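Local coordinates for putative O-acetylhomoserine (Thiol)-lyase (Campylobacter jejuni, PDB 4OC9), which probably catalyses the pyridoxal-phosphate-dependent replacement of the acetate of O-acetylhomoserine by sulfide or a thiol, giving homocysteine or methionine, at the interface of chains A and B. Coordinates in Å, arbitrary orientation; residue numbers count along the deposited sequence, not the author numbering. Chains: chain A/B, Putative O-acetylhomoserine (Thiol)-lyase.

The interface of chains A and B. Residues chain A 29, 275, 277-278, 281; chain B 29, 275, 277-278, 281.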
loop_
_atom_site.group_PDB
_atom_site.type_symbol
_atom_site.label_atom_id
_atom_site.label_comp_id
_atom_site.label_asym_id
_atom_site.label_seq_id
_atom_site.Cartn_x
_atom_site.Cartn_y
_atom_site.Cartn_z
ATOM N N GLN A 29 3.111 -5.074 6.899
ATOM C CA GLN A 29 1.753 -5.421 6.473
ATOM C C GLN A 29 1.647 -6.856 6.997
ATOM O O GLN A 29 1.790 -7.847 6.268
ATOM C CB GLN A 29 1.587 -5.298 4.955
ATOM C CG GLN A 29 0.135 -5.438 4.522
ATOM C CD GLN A 29 -0.697 -4.280 5.003
ATOM O OE1 GLN A 29 -0.421 -3.148 4.664
ATOM N NE2 GLN A 29 -1.765 -4.568 5.761
ATOM N N ALA A 275 -3.997 0.737 10.817
ATOM C CA ALA A 275 -3.387 -0.134 9.825
ATOM C C ALA A 275 -1.955 0.319 9.504
ATOM O O ALA A 275 -1.656 1.510 9.485
ATOM C CB ALA A 275 -4.239 -0.160 8.570
ATOM N N GLN A 277 -0.164 0.462 6.655
ATOM C CA GLN A 277 0.032 1.326 5.525
ATOM C C GLN A 277 -0.266 2.775 5.969
ATOM O O GLN A 277 0.460 3.699 5.588
ATOM C CB GLN A 277 -0.902 0.917 4.395
ATOM C CG GLN A 277 -0.673 1.643 3.098
ATOM C CD GLN A 277 0.652 1.290 2.446
ATOM O OE1 GLN A 277 1.167 0.182 2.617
ATOM N NE2 GLN A 277 1.151 2.191 1.617
ATOM N N ASN A 278 -1.349 2.973 6.714
ATOM C CA ASN A 278 -1.706 4.325 7.184
ATOM C C ASN A 278 -0.637 4.871 8.122
ATOM O O ASN A 278 -0.217 6.026 8.000
ATOM C CB ASN A 278 -3.100 4.425 7.846
ATOM C CG ASN A 278 -4.240 4.356 6.847
ATOM O OD1 ASN A 278 -4.148 3.728 5.811
ATOM N ND2 ASN A 278 -5.325 5.013 7.165
ATOM N N LEU A 281 2.363 5.934 6.068
ATOM C CA LEU A 281 2.101 7.206 5.365
ATOM C C LEU A 281 2.177 8.373 6.336
ATOM O O LEU A 281 2.743 9.388 6.036
ATOM C CB LEU A 281 0.743 7.163 4.688
ATOM C CG LEU A 281 0.673 6.260 3.470
ATOM C CD1 LEU A 281 -0.745 6.076 2.957
ATOM C CD2 LEU A 281 1.544 6.845 2.367
ATOM N N GLN B 29 -7.022 5.568 -1.361
ATOM C CA GLN B 29 -6.169 5.975 -0.232
ATOM C C GLN B 29 -6.518 7.473 -0.178
ATOM O O GLN B 29 -5.780 8.365 -0.649
ATOM C CB GLN B 29 -4.691 5.700 -0.535
ATOM C CG GLN B 29 -3.805 5.920 0.671
ATOM C CD GLN B 29 -4.104 4.907 1.738
ATOM O OE1 GLN B 29 -3.958 3.721 1.513
ATOM N NE2 GLN B 29 -4.430 5.382 2.952
ATOM N N ALA B 275 -8.938 0.934 7.251
ATOM C CA ALA B 275 -8.115 1.600 6.259
ATOM C C ALA B 275 -8.299 0.983 4.857
ATOM O O ALA B 275 -8.501 -0.223 4.704
ATOM C CB ALA B 275 -6.664 1.537 6.666
ATOM N N GLN B 277 -6.228 0.355 2.341
ATOM C CA GLN B 277 -5.297 -0.653 1.891
ATOM C C GLN B 277 -5.744 -2.014 2.459
ATOM O O GLN B 277 -5.681 -3.025 1.756
ATOM C CB GLN B 277 -3.890 -0.301 2.370
ATOM C CG GLN B 277 -2.800 -1.195 1.835
ATOM C CD GLN B 277 -2.572 -1.024 0.343
ATOM O OE1 GLN B 277 -2.806 0.049 -0.222
ATOM N NE2 GLN B 277 -2.034 -2.055 -0.281
ATOM N N ASN B 278 -6.120 -2.034 3.749
ATOM C CA ASN B 278 -6.561 -3.285 4.384
ATOM C C ASN B 278 -7.824 -3.781 3.725
ATOM O O ASN B 278 -7.942 -4.991 3.402
ATOM C CB ASN B 278 -6.740 -3.201 5.892
ATOM C CG ASN B 278 -5.429 -3.161 6.646
ATOM O OD1 ASN B 278 -4.427 -2.653 6.183
ATOM N ND2 ASN B 278 -5.451 -3.708 7.862
ATOM N N LEU B 281 -6.912 -5.334 0.330
ATOM C CA LEU B 281 -6.277 -6.646 0.516
ATOM C C LEU B 281 -7.328 -7.671 0.888
ATOM O O LEU B 281 -7.317 -8.793 0.390
ATOM C CB LEU B 281 -5.212 -6.586 1.601
ATOM C CG LEU B 281 -3.963 -5.832 1.192
ATOM C CD1 LEU B 281 -3.017 -5.592 2.350
ATOM C CD2 LEU B 281 -3.250 -6.603 0.091
HETATM O O HOH W 1 -2.058 -1.415 6.069
#
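Helix 276-309 of each chain starts at a two-fold axis, its first turn helical, while A:Ala275 just ahead of it is extended and A:Gln29 lies in a separate loop. This symmetric patch belongs to a subunit interface of a trans-sulfuration family PLP enzyme, deposited as a tetramer. On the axis the methyl groups meet, A:Ala275 CB lying 3.5 Å from B:Ala275 CB. The two Gln277 chains also pack across the axis, crossing obliquely through their aliphatic stems, with A:Gln277 CG 3.8 Å from B:Gln277 CG. In each, CG stands anti to the backbone N (chi1 -173°) and so faces its twin, and the bend at chi2 turns the carboxamide aside, so that CB and CG make the contact. To either side, A:Asn278 sets its carboxamide over the methyl of B:Ala275, and the twin does likewise. The oxygen of B:Asn278 is shared: A:Gln29 NE2 gives it a weak hydrogen bond (NE2 to OD1 3.3 Å), the two amide planes being 75° apart; B:Gln29 NE2 makes the same weak bond to A:Asn278 OD1. Water 1 also bonds to B:Asn278 OD1, at 2.7 Å. The same water lies 2.7 Å from A:Gln277 N, a backbone amide in the first turn of the helix, and 2.8 Å from A:Gln29 OE1, so it links the loop and helix start of one chain to the partner's asparagine. Farther out, A:Gln29 meets B:Leu281 tip to tip, its amide carbon CD 3.8 Å from the methyl CD1.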